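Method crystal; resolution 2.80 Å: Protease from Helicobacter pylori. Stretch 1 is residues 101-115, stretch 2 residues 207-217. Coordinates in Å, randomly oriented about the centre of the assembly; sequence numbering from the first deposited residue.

Stretch 1, residues 101-115: NLDKSLELFAETMGS
Stretch 2, residues 207-217: ELTKKHFESLK

No hydrogen bond crosses between these two helical stretches, although a histidine lies in the middle of their interface; the contact illustrates how a polar ring can act as a packing knob while one of its nitrogens bonds within its own helix. His 212 (chi1 m, chi2 92°) donates from ND1 to Leu 208 O at 2.8 Å, one turn back, and its ring inserts among Asp 103, Leu 106, Glu 107 and Ala 110. The backbone of Leu 106 and Glu 107 covers one ring face, while Asp 103 OD1 lies at the edge, 3.6 Å from His 212 CE1.

Helix 102-113 and the helix entering at 207 run in the same general direction, crossing at -31° with axes 9.1 Å apart at closest approach. Their CA register pairs Asp 103 with Leu 208, Leu 106 with Thr 209, Ala 110 with His 212 (5.9 Å) and Gly 114 with Leu 216.

Leu 106 (m, t) returns the knob, seated among Leu 208, Thr 209, His 212 and Phe 213; its CD1 lies 3.7 Å from Leu 208 CB. At Ala 110 a small side chain suits the close approach: CB is 3.3 Å from His 212 O and sits over the Phe 213 ring, 3.9 Å from its centroid. That ring (chi1 m, chi2 -91°) receives Phe 109 CB and selenomethionine Met 113 CE at its edge, the latter 3.5 Å from Phe 213 CD1.

A type I turn from Phe 213 to Leu 216 then brings Leu 216 (m, t) back toward stretch 1, its CD1 3.5 Å from Met 113 CE. Gly 114 leaves helical geometry here, and an ideal CB would fall only 3.0 Å from Leu 216 CD2. At the other end, Asp 103 OD1 and Lys 211 NZ remain 4.2 Å apart, beyond a salt bridge. Apolar packing thus dominates the 650 Å² buried.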

ATOM      1  N   ASN B 101      38.363 -24.439   1.528  1.00 43.13           N
ATOM      2  CA  ASN B 101      37.880 -23.262   2.239  1.00 36.13           C
ATOM      3  C   ASN B 101      36.434 -23.408   2.696  1.00 39.69           C
ATOM      4  O   ASN B 101      35.793 -22.429   3.075  1.00 39.13           O
ATOM      5  CB  ASN B 101      38.026 -22.018   1.363  1.00 34.82           C
ATOM      6  CG  ASN B 101      39.473 -21.687   1.063  1.00 45.67           C
ATOM      7  OD1 ASN B 101      39.861 -21.536  -0.095  1.00 52.20           O
ATOM      8  ND2 ASN B 101      40.283 -21.581   2.108  1.00 47.45           N
ATOM      9  N   LEU B 102      35.926 -24.635   2.662  1.00 46.52           N
ATOM     10  CA  LEU B 102      34.578 -24.916   3.144  1.00 43.37           C
ATOM     11  C   LEU B 102      34.446 -24.597   4.627  1.00 37.36           C
ATOM     12  O   LEU B 102      33.456 -24.008   5.059  1.00 40.94           O
ATOM     13  CB  LEU B 102      34.210 -26.378   2.896  1.00 33.75           C
ATOM     14  CG  LEU B 102      32.883 -26.806   3.526  1.00 33.55           C
ATOM     15  CD1 LEU B 102      31.719 -26.072   2.878  1.00 26.56           C
ATOM     16  CD2 LEU B 102      32.699 -28.310   3.434  1.00 31.89           C
ATOM     17  N   ASP B 103      35.455 -24.988   5.400  1.00 40.41           N
ATOM     18  CA  ASP B 103      35.430 -24.805   6.846  1.00 39.91           C
ATOM     19  C   ASP B 103      35.435 -23.330   7.233  1.00 35.14           C
ATOM     20  O   ASP B 103      34.641 -22.899   8.068  1.00 35.35           O
ATOM     21  CB  ASP B 103      36.616 -25.517   7.494  1.00 37.52           C
ATOM     22  CG  ASP B 103      36.505 -25.571   9.003  1.00 47.44           C
ATOM     23  OD1 ASP B 103      35.814 -26.478   9.511  1.00 54.61           O
ATOM     24  OD2 ASP B 103      37.106 -24.711   9.683  1.00 52.16           O
ATOM     25  N   LYS B 104      36.328 -22.558   6.622  1.00 36.42           N
ATOM     26  CA  LYS B 104      36.420 -21.134   6.920  1.00 33.10           C
ATOM     27  C   LYS B 104      35.171 -20.393   6.453  1.00 42.42           C
ATOM     28  O   LYS B 104      34.731 -19.441   7.097  1.00 45.88           O
ATOM     29  CB  LYS B 104      37.663 -20.528   6.271  1.00 28.60           C
ATOM     30  CG  LYS B 104      37.951 -19.100   6.703  1.00 28.46           C
ATOM     31  CD  LYS B 104      38.220 -19.021   8.197  1.00 39.91           C
ATOM     32  CE  LYS B 104      38.548 -17.598   8.627  1.00 56.84           C
ATOM     33  NZ  LYS B 104      38.763 -17.489  10.100  1.00 62.44           N
ATOM     34  N   SER B 105      34.603 -20.836   5.334  1.00 39.48           N
ATOM     35  CA  SER B 105      33.399 -20.216   4.789  1.00 43.45           C
ATOM     36  C   SER B 105      32.208 -20.408   5.722  1.00 38.44           C
ATOM     37  O   SER B 105      31.424 -19.485   5.942  1.00 23.83           O
ATOM     38  CB  SER B 105      33.078 -20.786   3.406  1.00 24.06           C
ATOM     39  OG  SER B 105      34.107 -20.475   2.485  1.00 27.48           O
ATOM     40  N   LEU B 106      32.082 -21.611   6.270  1.00 38.46           N
ATOM     41  CA  LEU B 106      31.027 -21.909   7.229  1.00 33.07           C
ATOM     42  C   LEU B 106      31.212 -21.105   8.512  1.00 34.65           C
ATOM     43  O   LEU B 106      30.238 -20.676   9.130  1.00 41.01           O
ATOM     44  CB  LEU B 106      30.994 -23.406   7.540  1.00 32.17           C
ATOM     45  CG  LEU B 106      30.435 -24.275   6.413  1.00 34.09           C
ATOM     46  CD1 LEU B 106      30.379 -25.735   6.822  1.00 35.17           C
ATOM     47  CD2 LEU B 106      29.059 -23.775   6.011  1.00 32.29           C
ATOM     48  N   GLU B 107      32.467 -20.905   8.905  1.00 32.56           N
ATOM     49  CA  GLU B 107      32.790 -20.111  10.084  1.00 25.31           C
ATOM     50  C   GLU B 107      32.336 -18.669   9.906  1.00 31.65           C
ATOM     51  O   GLU B 107      31.708 -18.089  10.793  1.00 37.89           O
ATOM     52  CB  GLU B 107      34.292 -20.161  10.368  1.00 30.66           C
ATOM     53  CG  GLU B 107      34.746 -19.257  11.505  1.00 34.13           C
ATOM     54  CD  GLU B 107      36.236 -19.367  11.782  1.00 41.85           C
ATOM     55  OE1 GLU B 107      36.931 -20.107  11.055  1.00 34.17           O
ATOM     56  OE2 GLU B 107      36.712 -18.710  12.731  1.00 63.09           O
ATOM     57  N   LEU B 108      32.657 -18.102   8.747  1.00 29.85           N
ATOM     58  CA  LEU B 108      32.300 -16.725   8.429  1.00 34.80           C
ATOM     59  C   LEU B 108      30.789 -16.505   8.408  1.00 39.57           C
ATOM     60  O   LEU B 108      30.301 -15.453   8.821  1.00 42.44           O
ATOM     61  CB  LEU B 108      32.892 -16.325   7.079  1.00 27.86           C
ATOM     62  CG  LEU B 108      34.409 -16.225   6.969  1.00 24.17           C
ATOM     63  CD1 LEU B 108      34.781 -15.687   5.604  1.00 27.42           C
ATOM     64  CD2 LEU B 108      34.963 -15.341   8.070  1.00 25.51           C
ATOM     65  N   PHE B 109      30.054 -17.495   7.915  1.00 28.98           N
ATOM     66  CA  PHE B 109      28.605 -17.385   7.818  1.00 25.30           C
ATOM     67  C   PHE B 109      27.943 -17.559   9.179  1.00 30.21           C
ATOM     68  O   PHE B 109      26.929 -16.921   9.469  1.00 41.03           O
ATOM     69  CB  PHE B 109      28.054 -18.407   6.825  1.00 19.58           C
ATOM     70  CG  PHE B 109      28.076 -17.933   5.401  1.00 31.68           C
ATOM     71  CD1 PHE B 109      27.811 -16.610   5.094  1.00 36.22           C
ATOM     72  CD2 PHE B 109      28.365 -18.809   4.367  1.00 36.48           C
ATOM     73  CE1 PHE B 109      27.831 -16.168   3.784  1.00 31.52           C
ATOM     74  CE2 PHE B 109      28.385 -18.374   3.055  1.00 28.47           C
ATOM     75  CZ  PHE B 109      28.118 -17.053   2.764  1.00 24.58           C
ATOM     76  N   ALA B 110      28.515 -18.418  10.015  1.00 20.84           N
ATOM     77  CA  ALA B 110      28.026 -18.574  11.378  1.00 29.38           C
ATOM     78  C   ALA B 110      28.318 -17.300  12.160  1.00 29.64           C
ATOM     79  O   ALA B 110      27.567 -16.913  13.056  1.00 21.19           O
ATOM     80  CB  ALA B 110      28.666 -19.776  12.044  1.00 22.38           C
ATOM     81  N   GLU B 111      29.416 -16.652  11.791  1.00 27.57           N
ATOM     82  CA  GLU B 111      29.857 -15.420  12.429  1.00 24.05           C
ATOM     83  C   GLU B 111      28.884 -14.258  12.189  1.00 33.96           C
ATOM     84  O   GLU B 111      28.793 -13.340  13.003  1.00 44.25           O
ATOM     85  CB  GLU B 111      31.256 -15.054  11.924  1.00 22.95           C
ATOM     86  CG  GLU B 111      31.916 -13.909  12.657  1.00 38.49           C
ATOM     87  CD  GLU B 111      32.209 -14.238  14.105  1.00 45.21           C
ATOM     88  OE1 GLU B 111      32.529 -15.411  14.398  1.00 43.55           O
ATOM     89  OE2 GLU B 111      32.116 -13.322  14.950  1.00 43.12           O
ATOM     90  N   THR B 112      28.155 -14.301  11.078  1.00 20.12           N
ATOM     91  CA  THR B 112      27.228 -13.224  10.740  1.00 28.62           C
ATOM     92  C   THR B 112      25.776 -13.568  11.076  1.00 36.01           C
ATOM     93  O   THR B 112      24.919 -12.684  11.146  1.00 44.08           O
ATOM     94  CB  THR B 112      27.307 -12.859   9.242  1.00 22.41           C
ATOM     95  OG1 THR B 112      26.921 -13.988   8.450  1.00 22.53           O
ATOM     96  CG2 THR B 112      28.716 -12.436   8.865  1.00 31.34           C
HETATM   97  N   MSE B 113      25.497 -14.851  11.273  1.00 29.07           N
HETATM   98  CA  MSE B 113      24.134 -15.289  11.547  1.00 25.10           C
HETATM   99  C   MSE B 113      23.721 -15.010  12.986  1.00 36.35           C
HETATM  100  O   MSE B 113      22.772 -14.264  13.234  1.00 45.47           O
HETATM  101  CB  MSE B 113      23.979 -16.780  11.245  1.00 25.95           C
HETATM  102  CG  MSE B 113      22.632 -17.354  11.649  1.00 20.35           C
HETATM  103 SE   MSE B 113      22.140 -18.898  10.572  0.69 42.88          SE
HETATM  104  CE  MSE B 113      22.260 -20.280  11.926  1.00 19.30           C
ATOM    105  N   GLY B 114      24.433 -15.610  13.935  1.00 30.47           N
ATOM    106  CA  GLY B 114      24.065 -15.496  15.335  1.00 39.69           C
ATOM    107  C   GLY B 114      25.058 -14.705  16.157  1.00 31.75           C
ATOM    108  O   GLY B 114      25.224 -14.952  17.351  1.00 55.26           O
ATOM    109  N   SER B 115      25.709 -13.740  15.522  1.00 21.11           N
ATOM    110  CA  SER B 115      26.780 -13.001  16.171  1.00 32.18           C
ATOM    111  C   SER B 115      26.948 -11.604  15.575  1.00 35.64           C
ATOM    112  O   SER B 115      27.873 -10.874  15.927  1.00 31.91           O
ATOM    113  CB  SER B 115      28.084 -13.794  16.062  1.00 43.87           C
ATOM    114  OG  SER B 115      29.168 -13.097  16.639  1.00 30.89           O
ATOM    115  N   GLU B 207      29.018 -32.362   9.406  1.00 32.06           N
ATOM    116  CA  GLU B 207      29.777 -32.230  10.647  1.00 39.01           C
ATOM    117  C   GLU B 207      30.419 -30.849  10.773  1.00 39.84           C
ATOM    118  O   GLU B 207      30.617 -30.352  11.882  1.00 47.57           O
ATOM    119  CB  GLU B 207      30.852 -33.321  10.753  1.00 51.01           C
ATOM    120  CG  GLU B 207      32.038 -33.154   9.815  1.00 60.79           C
ATOM    121  CD  GLU B 207      33.179 -34.103  10.141  1.00 67.91           C
ATOM    122  OE1 GLU B 207      33.025 -34.928  11.067  1.00 64.44           O
ATOM    123  OE2 GLU B 207      34.230 -34.021   9.471  1.00 73.12           O
ATOM    124  N   LEU B 208      30.732 -30.226   9.641  1.00 33.47           N
ATOM    125  CA  LEU B 208      31.323 -28.894   9.657  1.00 33.98           C
ATOM    126  C   LEU B 208      30.258 -27.829   9.892  1.00 32.54           C
ATOM    127  O   LEU B 208      30.514 -26.815  10.539  1.00 37.47           O
ATOM    128  CB  LEU B 208      32.078 -28.617   8.355  1.00 30.33           C
ATOM    129  CG  LEU B 208      33.606 -28.681   8.455  1.00 33.32           C
ATOM    130  CD1 LEU B 208      34.058 -30.017   9.023  1.00 34.18           C
ATOM    131  CD2 LEU B 208      34.249 -28.425   7.103  1.00 38.48           C
ATOM    132  N   THR B 209      29.062 -28.063   9.364  1.00 31.83           N
ATOM    133  CA  THR B 209      27.948 -27.159   9.608  1.00 29.54           C
ATOM    134  C   THR B 209      27.474 -27.305  11.052  1.00 42.82           C
ATOM    135  O   THR B 209      27.194 -26.312  11.725  1.00 49.65           O
ATOM    136  CB  THR B 209      26.784 -27.418   8.642  1.00 24.35           C
ATOM    137  OG1 THR B 209      27.196 -27.091   7.310  1.00 33.46           O
ATOM    138  CG2 THR B 209      25.589 -26.562   9.011  1.00 25.88           C
ATOM    139  N   LYS B 210      27.398 -28.547  11.523  1.00 44.13           N
ATOM    140  CA  LYS B 210      27.075 -28.817  12.920  1.00 28.08           C
ATOM    141  C   LYS B 210      28.093 -28.157  13.834  1.00 34.86           C
ATOM    142  O   LYS B 210      27.761 -27.703  14.926  1.00 47.57           O
ATOM    143  CB  LYS B 210      27.031 -30.322  13.195  1.00 29.32           C
ATOM    144  CG  LYS B 210      25.790 -31.028  12.679  1.00 53.79           C
ATOM    145  CD  LYS B 210      25.801 -32.496  13.082  1.00 54.70           C
ATOM    146  CE  LYS B 210      24.579 -33.230  12.551  1.00 62.70           C
ATOM    147  NZ  LYS B 210      24.555 -34.657  12.977  1.00 64.75           N
ATOM    148  N   LYS B 211      29.339 -28.107  13.379  1.00 46.06           N
ATOM    149  CA  LYS B 211      30.408 -27.485  14.147  1.00 29.81           C
ATOM    150  C   LYS B 211      30.139 -25.999  14.381  1.00 40.75           C
ATOM    151  O   LYS B 211      30.333 -25.495  15.486  1.00 50.65           O
ATOM    152  CB  LYS B 211      31.754 -27.672  13.441  1.00 30.18           C
ATOM    153  CG  LYS B 211      32.896 -26.892  14.073  1.00 35.32           C
ATOM    154  CD  LYS B 211      34.240 -27.249  13.462  1.00 34.98           C
ATOM    155  CE  LYS B 211      35.376 -26.524  14.173  1.00 37.76           C
ATOM    156  NZ  LYS B 211      36.717 -26.896  13.633  1.00 50.43           N
ATOM    157  N   HIS B 212      29.673 -25.304  13.350  1.00 34.34           N
ATOM    158  CA  HIS B 212      29.549 -23.852  13.424  1.00 36.81           C
ATOM    159  C   HIS B 212      28.131 -23.349  13.697  1.00 39.23           C
ATOM    160  O   HIS B 212      27.950 -22.216  14.139  1.00 40.58           O
ATOM    161  CB  HIS B 212      30.069 -23.220  12.131  1.00 26.19           C
ATOM    162  CG  HIS B 212      31.523 -23.466  11.883  1.00 27.05           C
ATOM    163  ND1 HIS B 212      31.981 -24.534  11.141  1.00 40.11           N
ATOM    164  CD2 HIS B 212      32.623 -22.788  12.285  1.00 29.74           C
ATOM    165  CE1 HIS B 212      33.301 -24.499  11.091  1.00 35.85           C
ATOM    166  NE2 HIS B 212      33.715 -23.450  11.779  1.00 33.75           N
ATOM    167  N   PHE B 213      27.128 -24.183  13.448  1.00 25.93           N
ATOM    168  CA  PHE B 213      25.753 -23.699  13.486  1.00 29.11           C
ATOM    169  C   PHE B 213      24.855 -24.364  14.531  1.00 31.54           C
ATOM    170  O   PHE B 213      23.844 -23.788  14.930  1.00 52.02           O
ATOM    171  CB  PHE B 213      25.120 -23.856  12.099  1.00 37.94           C
ATOM    172  CG  PHE B 213      25.757 -22.997  11.043  1.00 36.64           C
ATOM    173  CD1 PHE B 213      25.278 -21.721  10.787  1.00 36.91           C
ATOM    174  CD2 PHE B 213      26.837 -23.460  10.311  1.00 33.31           C
ATOM    175  CE1 PHE B 213      25.862 -20.925   9.817  1.00 29.66           C
ATOM    176  CE2 PHE B 213      27.425 -22.669   9.340  1.00 36.27           C
ATOM    177  CZ  PHE B 213      26.936 -21.398   9.093  1.00 31.02           C
ATOM    178  N   GLU B 214      25.214 -25.563  14.975  1.00 27.03           N
ATOM    179  CA  GLU B 214      24.350 -26.318  15.881  1.00 38.84           C
ATOM    180  C   GLU B 214      24.166 -25.620  17.227  1.00 54.13           C
ATOM    181  O   GLU B 214      23.129 -25.772  17.876  1.00 57.28           O
ATOM    182  CB  GLU B 214      24.908 -27.726  16.101  1.00 39.72           C
ATOM    183  CG  GLU B 214      23.949 -28.674  16.805  1.00 56.76           C
ATOM    184  CD  GLU B 214      24.561 -30.038  17.060  1.00 72.53           C
ATOM    185  OE1 GLU B 214      25.720 -30.099  17.525  1.00 71.47           O
ATOM    186  OE2 GLU B 214      23.879 -31.050  16.792  1.00 78.45           O
ATOM    187  N   SER B 215      25.167 -24.847  17.636  1.00 51.10           N
ATOM    188  CA  SER B 215      25.145 -24.198  18.941  1.00 45.17           C
ATOM    189  C   SER B 215      24.500 -22.811  18.906  1.00 41.67           C
ATOM    190  O   SER B 215      24.312 -22.184  19.947  1.00 49.47           O
ATOM    191  CB  SER B 215      26.566 -24.098  19.499  1.00 35.81           C
ATOM    192  OG  SER B 215      27.489 -23.761  18.478  1.00 44.56           O
ATOM    193  N   LEU B 216      24.157 -22.334  17.713  1.00 35.94           N
ATOM    194  CA  LEU B 216      23.493 -21.038  17.581  1.00 36.64           C
ATOM    195  C   LEU B 216      22.061 -21.119  18.097  1.00 36.72           C
ATOM    196  O   LEU B 216      21.370 -22.114  17.881  1.00 45.87           O
ATOM    197  CB  LEU B 216      23.509 -20.557  16.128  1.00 25.34           C
ATOM    198  CG  LEU B 216      24.879 -20.143  15.585  1.00 36.29           C
ATOM    199  CD1 LEU B 216      24.739 -19.421  14.263  1.00 40.15           C
ATOM    200  CD2 LEU B 216      25.619 -19.274  16.589  1.00 36.73           C
ATOM    201  N   LYS B 217      21.619 -20.068  18.777  1.00 30.76           N
ATOM    202  CA  LYS B 217      20.317 -20.091  19.429  1.00 32.95           C
ATOM    203  C   LYS B 217      19.269 -19.292  18.661  1.00 31.13           C
ATOM    204  O   LYS B 217      19.594 -18.370  17.915  1.00 37.92           O
ATOM    205  CB  LYS B 217      20.431 -19.560  20.863  1.00 34.90           C
ATOM    206  CG  LYS B 217      21.445 -20.301  21.729  1.00 37.72           C
ATOM    207  CD  LYS B 217      21.194 -21.807  21.730  1.00 41.18           C
ATOM    208  CE  LYS B 217      22.297 -22.552  22.474  1.00 50.29           C
ATOM    209  NZ  LYS B 217      22.229 -24.029  22.263  1.00 51.80           N
TER